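Local coordinates for protein ofchtiv-allosamidin (Ostrinia furnacalis, PDB 6JMB) that probably hydrolyses chitin as a group IV insect chitinase of glycosyl hydrolase family 18, and is seen here with the inhibitor allosamidin in its substrate cleft, at residues Val247-Gly251 / Trp345-Asp350; Asp322-Thr328 / Pro362-Ile367. One frame throughout, in Å; residues are numbered along the deposited sequence.

Interaction 1: Val247-Gly251 / Trp345-Asp350. With AMI (allosamizoline), chain C; NAA (2-acetamido-2-deoxy-beta-D-allopyranose), chain B.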
loop_
_atom_site.group_PDB
_atom_site.type_symbol
_atom_site.label_atom_id
_atom_site.label_comp_id
_atom_site.label_asym_id
_atom_site.label_seq_id
_atom_site.Cartn_x
_atom_site.Cartn_y
_atom_site.Cartn_z
ATOM N N VAL A 247 -3.019 -0.696 5.211
ATOM C CA VAL A 247 -2.219 -1.317 6.269
ATOM C C VAL A 247 -1.040 -2.037 5.635
ATOM O O VAL A 247 -1.107 -2.506 4.491
ATOM C CB VAL A 247 -3.044 -2.318 7.115
ATOM C CG1 VAL A 247 -4.221 -1.615 7.785
ATOM C CG2 VAL A 247 -3.525 -3.491 6.257
ATOM N N PRO A 248 0.076 -2.121 6.367
ATOM C CA PRO A 248 1.276 -2.764 5.812
ATOM C C PRO A 248 1.449 -4.208 6.261
ATOM O O PRO A 248 1.234 -4.533 7.433
ATOM C CB PRO A 248 2.405 -1.901 6.383
ATOM C CG PRO A 248 1.883 -1.520 7.759
ATOM C CD PRO A 248 0.366 -1.413 7.634
ATOM N N PHE A 249 1.876 -5.077 5.344
ATOM C CA PHE A 249 2.274 -6.441 5.664
ATOM C C PHE A 249 3.792 -6.572 5.726
ATOM O O PHE A 249 4.334 -7.669 5.546
ATOM C CB PHE A 249 1.707 -7.433 4.644
ATOM C CG PHE A 249 0.248 -7.774 4.833
ATOM C CD1 PHE A 249 -0.605 -6.998 5.614
ATOM C CD2 PHE A 249 -0.264 -8.900 4.212
ATOM C CE1 PHE A 249 -1.951 -7.345 5.760
ATOM C CE2 PHE A 249 -1.600 -9.254 4.352
ATOM C CZ PHE A 249 -2.447 -8.480 5.130
ATOM N N TYR A 250 4.482 -5.462 5.943
ATOM C CA TYR A 250 5.928 -5.426 6.041
ATOM C C TYR A 250 6.270 -4.462 7.164
ATOM O O TYR A 250 5.434 -3.662 7.600
ATOM C CB TYR A 250 6.570 -4.941 4.726
ATOM C CG TYR A 250 6.131 -3.537 4.371
ATOM C CD1 TYR A 250 4.911 -3.312 3.737
ATOM C CD2 TYR A 250 6.913 -2.439 4.692
ATOM C CE1 TYR A 250 4.483 -2.039 3.441
ATOM C CE2 TYR A 250 6.490 -1.149 4.392
ATOM C CZ TYR A 250 5.270 -0.962 3.763
ATOM O OH TYR A 250 4.827 0.307 3.455
ATOM N N GLY A 251 7.514 -4.553 7.631
ATOM C CA GLY A 251 8.045 -3.634 8.610
ATOM C C GLY A 251 9.253 -2.905 8.047
ATOM O O GLY A 251 9.724 -3.194 6.941
ATOM N N TRP A 345 -0.732 -3.435 1.509
ATOM C CA TRP A 345 0.500 -3.648 0.762
ATOM C C TRP A 345 1.378 -4.534 1.632
ATOM O O TRP A 345 1.846 -4.084 2.686
ATOM C CB TRP A 345 1.229 -2.329 0.489
ATOM C CG TRP A 345 2.404 -2.599 -0.383
ATOM C CD1 TRP A 345 3.670 -2.954 0.020
ATOM C CD2 TRP A 345 2.408 -2.640 -1.812
ATOM N NE1 TRP A 345 4.465 -3.188 -1.086
ATOM C CE2 TRP A 345 3.712 -3.006 -2.216
ATOM C CE3 TRP A 345 1.441 -2.396 -2.791
ATOM C CZ2 TRP A 345 4.068 -3.131 -3.559
ATOM C CZ3 TRP A 345 1.798 -2.518 -4.122
ATOM C CH2 TRP A 345 3.100 -2.879 -4.493
ATOM N N SER A 346 1.593 -5.795 1.233
ATOM C CA SER A 346 1.041 -6.459 0.055
ATOM C C SER A 346 0.950 -7.940 0.428
ATOM O O SER A 346 1.582 -8.391 1.392
ATOM C CB SER A 346 1.960 -6.274 -1.156
ATOM O OG SER A 346 3.313 -6.535 -0.816
ATOM N N ILE A 347 0.171 -8.695 -0.350
ATOM C CA ILE A 347 -0.247 -10.027 0.080
ATOM C C ILE A 347 0.935 -10.983 0.191
ATOM O O ILE A 347 0.926 -11.900 1.027
ATOM C CB ILE A 347 -1.363 -10.550 -0.847
ATOM C CG1 ILE A 347 -2.009 -11.815 -0.270
ATOM C CG2 ILE A 347 -0.840 -10.767 -2.267
ATOM C CD1 ILE A 347 -3.270 -12.250 -1.021
ATOM N N GLU A 348 1.973 -10.783 -0.623
ATOM C CA GLU A 348 3.058 -11.745 -0.721
ATOM C C GLU A 348 3.970 -11.763 0.499
ATOM O O GLU A 348 4.857 -12.623 0.560
ATOM C CB GLU A 348 3.862 -11.509 -1.998
ATOM C CG GLU A 348 4.676 -10.229 -1.988
ATOM C CD GLU A 348 3.918 -9.028 -2.513
ATOM O OE1 GLU A 348 2.700 -9.131 -2.782
ATOM O OE2 GLU A 348 4.547 -7.957 -2.650
ATOM N N THR A 349 3.785 -10.861 1.468
ATOM C CA THR A 349 4.568 -10.919 2.701
ATOM C C THR A 349 3.723 -11.176 3.943
ATOM O O THR A 349 4.236 -11.044 5.060
ATOM C CB THR A 349 5.472 -9.697 2.894
ATOM O OG1 THR A 349 4.672 -8.516 3.003
ATOM C CG2 THR A 349 6.448 -9.548 1.728
ATOM N N ASP A 350 2.446 -11.524 3.794
ATOM C CA ASP A 350 1.787 -12.196 4.899
ATOM C C ASP A 350 2.530 -13.506 5.151
ATOM O O ASP A 350 3.327 -13.966 4.327
ATOM C CB ASP A 350 0.316 -12.466 4.551
ATOM C CG ASP A 350 -0.591 -12.581 5.785
ATOM O OD1 ASP A 350 -0.101 -12.715 6.930
ATOM O OD2 ASP A 350 -1.827 -12.542 5.599
HETATM C C1 AMI C . 3.439 1.541 -1.815
HETATM C C2 AMI C . 3.682 1.866 -3.344
HETATM C C3 AMI C . 4.611 0.846 -3.778
HETATM C C4 AMI C . 5.484 0.526 -2.496
HETATM C C5 AMI C . 4.445 0.405 -1.485
HETATM C C6 AMI C . 4.992 0.508 -0.015
HETATM C C7 AMI C . 1.582 1.263 -2.999
HETATM C C8 AMI C . -0.380 1.282 -4.621
HETATM C C9 AMI C . -0.718 0.475 -2.212
HETATM N N2 AMI C . 2.509 1.782 -3.915
HETATM N N7 AMI C . 0.164 1.011 -3.283
HETATM O O3 AMI C . 5.374 1.299 -4.896
HETATM O O4 AMI C . 6.188 -0.708 -2.539
HETATM O O6 AMI C . 5.732 1.705 0.106
HETATM O O7 AMI C . 2.095 1.013 -1.761
HETATM C C1 NAA B . 7.424 -0.633 -3.179
HETATM C C2 NAA B . 8.282 -1.815 -2.757
HETATM C C3 NAA B . 9.544 -1.904 -3.528
HETATM C C4 NAA B . 9.264 -1.950 -5.018
HETATM C C5 NAA B . 8.429 -0.739 -5.410
HETATM C C6 NAA B . 8.050 -0.730 -6.860
HETATM C C7 NAA B . 7.938 -2.526 -0.320
HETATM C C8 NAA B . 8.171 -2.244 1.167
HETATM N N2 NAA B . 8.531 -1.576 -1.294
HETATM O O3 NAA B . 10.354 -0.737 -3.190
HETATM O O4 NAA B . 10.471 -1.919 -5.807
HETATM O O5 NAA B . 7.185 -0.758 -4.642
HETATM O O6 NAA B . 7.356 0.473 -7.108
HETATM O O7 NAA B . 7.331 -3.458 -0.690
#
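In this parallel strand contact of the TIM barrel, the C-terminal end of strand 341-345 and the loop after it lie beside the middle of strand 243-256, where that strand is interrupted at Phe249. The bridge pairs Pro248 with Trp345: Trp345 N donates to Val247 O at 3.1 Å and Phe249 N to Trp345 O at 2.8 Å, so proline costs this pairing no bond. Pro248 CA makes a CA-H...O contact of 3.4 Å with Trp345 O. Beyond, the 3-10 turn 347-349 brings Thr349 back, and its OG1 donates to Phe249 O at 2.7 Å. The large, apolar Phe249 suits the interior between barrel and helices, touching Leu363 and Ile367 of helix 362-373. A non-proline cis peptide joins Trp345 to Ser346 where the chain leaves the strand, as is familiar at this tryptophan in family 18 chitinases. The indole lies with one face against AMI C5, while its NE1 donates to NAA O7 at 2.9 Å. One face of the Tyr250 ring packs on NAA C8; its hydroxyl bonds Asp194, which also hydrogen-bonds AMI. The backbone bonds hold Trp345 in register, with Tyr250 just beyond Phe249; together they offer an apolar surface for the allosamizoline ring and acetamido methyl, with a directional bond to the acetamido oxygen.

Interaction 2: Asp322-Thr328 / Pro362-Ile367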
loop_
_atom_site.group_PDB
_atom_site.type_symbol
_atom_site.label_atom_id
_atom_site.label_comp_id
_atom_site.label_asym_id
_atom_site.label_seq_id
_atom_site.Cartn_x
_atom_site.Cartn_y
_atom_site.Cartn_z
ATOM N N ASP A 322 4.047 -4.785 12.050
ATOM C CA ASP A 322 2.661 -4.954 12.453
ATOM C C ASP A 322 2.351 -6.439 12.547
ATOM O O ASP A 322 2.807 -7.229 11.715
ATOM C CB ASP A 322 1.717 -4.245 11.477
ATOM C CG ASP A 322 1.510 -2.785 11.838
ATOM O OD1 ASP A 322 0.656 -2.513 12.709
ATOM O OD2 ASP A 322 2.216 -1.906 11.283
ATOM N N ASN A 323 1.597 -6.815 13.577
ATOM C CA ASN A 323 1.268 -8.208 13.856
ATOM C C ASN A 323 -0.251 -8.359 13.937
ATOM O O ASN A 323 -0.997 -7.433 13.627
ATOM C CB ASN A 323 2.005 -8.703 15.105
ATOM C CG ASN A 323 1.680 -7.896 16.350
ATOM O OD1 ASN A 323 0.739 -7.098 16.373
ATOM N ND2 ASN A 323 2.464 -8.111 17.408
ATOM N N VAL A 324 -0.710 -9.534 14.373
ATOM C CA VAL A 324 -2.152 -9.774 14.438
ATOM C C VAL A 324 -2.822 -8.788 15.386
ATOM O O VAL A 324 -3.890 -8.242 15.083
ATOM C CB VAL A 324 -2.436 -11.239 14.818
ATOM C CG1 VAL A 324 -3.883 -11.412 15.308
ATOM C CG2 VAL A 324 -2.127 -12.159 13.637
ATOM N N GLU A 325 -2.188 -8.518 16.529
ATOM C CA GLU A 325 -2.776 -7.620 17.516
ATOM C C GLU A 325 -2.858 -6.189 16.997
ATOM O O GLU A 325 -3.885 -5.520 17.159
ATOM C CB GLU A 325 -1.976 -7.706 18.818
ATOM C CG GLU A 325 -1.802 -9.146 19.318
ATOM C CD GLU A 325 -0.454 -9.767 18.941
ATOM O OE1 GLU A 325 -0.278 -10.231 17.787
ATOM O OE2 GLU A 325 0.437 -9.803 19.819
ATOM N N SER A 326 -1.796 -5.692 16.356
ATOM C CA SER A 326 -1.851 -4.324 15.854
ATOM C C SER A 326 -2.755 -4.210 14.634
ATOM O O SER A 326 -3.411 -3.184 14.447
ATOM C CB SER A 326 -0.444 -3.782 15.570
ATOM O OG SER A 326 0.153 -4.421 14.449
ATOM N N MET A 327 -2.809 -5.255 13.806
ATOM C CA MET A 327 -3.759 -5.277 12.699
ATOM C C MET A 327 -5.190 -5.218 13.217
ATOM O O MET A 327 -6.034 -4.514 12.656
ATOM C CB MET A 327 -3.539 -6.540 11.860
ATOM C CG MET A 327 -4.157 -6.511 10.477
ATOM S SD MET A 327 -3.540 -5.146 9.476
ATOM C CE MET A 327 -1.818 -5.590 9.254
ATOM N N THR A 328 -5.471 -5.939 14.308
ATOM C CA THR A 328 -6.801 -5.891 14.915
ATOM C C THR A 328 -7.158 -4.467 15.335
ATOM O O THR A 328 -8.260 -3.979 15.055
ATOM C CB THR A 328 -6.867 -6.851 16.108
ATOM O OG1 THR A 328 -6.671 -8.194 15.639
ATOM C CG2 THR A 328 -8.238 -6.769 16.794
ATOM N N PRO A 362 -2.131 -15.044 8.384
ATOM C CA PRO A 362 -2.698 -14.544 9.651
ATOM C C PRO A 362 -3.108 -13.085 9.590
ATOM O O PRO A 362 -4.145 -12.717 10.156
ATOM C CB PRO A 362 -1.565 -14.777 10.660
ATOM C CG PRO A 362 -0.315 -14.782 9.818
ATOM C CD PRO A 362 -0.723 -15.447 8.536
ATOM N N LEU A 363 -2.326 -12.235 8.926
ATOM C CA LEU A 363 -2.704 -10.830 8.853
ATOM C C LEU A 363 -3.963 -10.647 8.022
ATOM O O LEU A 363 -4.868 -9.897 8.412
ATOM C CB LEU A 363 -1.559 -10.007 8.271
ATOM C CG LEU A 363 -0.263 -10.019 9.091
ATOM C CD1 LEU A 363 0.741 -9.058 8.470
ATOM C CD2 LEU A 363 -0.546 -9.670 10.553
ATOM N N LEU A 364 -4.039 -11.328 6.877
ATOM C CA LEU A 364 -5.186 -11.178 5.991
ATOM C C LEU A 364 -6.443 -11.790 6.602
ATOM O O LEU A 364 -7.531 -11.207 6.510
ATOM C CB LEU A 364 -4.858 -11.788 4.630
ATOM C CG LEU A 364 -5.844 -11.536 3.491
ATOM C CD1 LEU A 364 -6.210 -10.066 3.363
ATOM C CD2 LEU A 364 -5.247 -12.046 2.193
ATOM N N ASN A 365 -6.316 -12.951 7.251
ATOM C CA ASN A 365 -7.463 -13.518 7.959
ATOM C C ASN A 365 -7.934 -12.594 9.075
ATOM O O ASN A 365 -9.143 -12.439 9.290
ATOM C CB ASN A 365 -7.131 -14.908 8.503
ATOM C CG ASN A 365 -7.368 -15.999 7.483
ATOM O OD1 ASN A 365 -8.508 -16.273 7.100
ATOM N ND2 ASN A 365 -6.293 -16.632 7.036
ATOM N N THR A 366 -6.998 -11.955 9.781
ATOM C CA THR A 366 -7.382 -11.004 10.823
ATOM C C THR A 366 -8.223 -9.871 10.245
ATOM O O THR A 366 -9.260 -9.501 10.811
ATOM C CB THR A 366 -6.136 -10.454 11.519
ATOM O OG1 THR A 366 -5.460 -11.519 12.196
ATOM C CG2 THR A 366 -6.522 -9.395 12.540
ATOM N N ILE A 367 -7.792 -9.307 9.115
ATOM C CA ILE A 367 -8.549 -8.231 8.481
ATOM C C ILE A 367 -9.966 -8.689 8.163
ATOM O O ILE A 367 -10.947 -8.003 8.480
ATOM C CB ILE A 367 -7.820 -7.735 7.220
ATOM C CG1 ILE A 367 -6.522 -7.033 7.605
ATOM C CG2 ILE A 367 -8.716 -6.797 6.428
ATOM C CD1 ILE A 367 -5.580 -6.821 6.432
#
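Two threonines pack against each other in a largely apolar helix-helix contact, their hydroxyls bonded within their own helices. Thr366 OG1 donates to Pro362 O (2.7 Å) and Thr328 OG1 to Val324 O (2.8 Å), so each satisfied side chain can pack closely: Thr366 OG1 lies 3.5 Å from Val324 CG1, and Thr366 CG2 lies 3.3 Å from Thr328 OG1. The short helical segments run nearly parallel, 28° apart with axes 9.3 Å from each other at closest approach. Apolar chains fill the rest. The compact, branched Val324 places CG2 4.0 Å from Pro362 CB, Leu363 CD2 reaches to 3.6 Å from Asn323 C, and the flexible Met327 sets CG 3.8 Å from Ile367 CG1. Proline suits the first turn at 362, where a backbone NH is not needed inside the helix. The start of the other helix is fixed by a capping box: Ser326 N donates to Asn323 OD1 and Asn323 N to Ser326 OG, both at 2.9 Å, while Ser326 OG donates to Asp322 OD1 at 2.6 Å; Asp322 also salt-bridges Lys330. Met327 and Leu363 continue inward onto Val247 and Phe249 respectively, the packing of adjacent helices around the strands of a TIM barrel.

In the fold
The two contacts form successive layers of one side of the barrel, their centres about 10 Å apart. Along the chain their segments alternate: 247-251, 322-328, 345-350, 362-367. Strand 243-256 leads through helix 286-295 and further strands to helix 324-336, then strand 341-345, then helix 362-373. Interaction 1 joins strand 243-256 to the end of strand 341-345 and its following loop, and interaction 2 joins the two helices outside them. Asp350 bonds them directly, OD1 accepting from Leu363 N at 3.0 Å and OD2 from Leu364 N at 2.8 Å; Pro248 CG also packs on Asp322 OD2 at 3.6 Å. Packing therefore runs continuously from the outer helices to the inhibitor site.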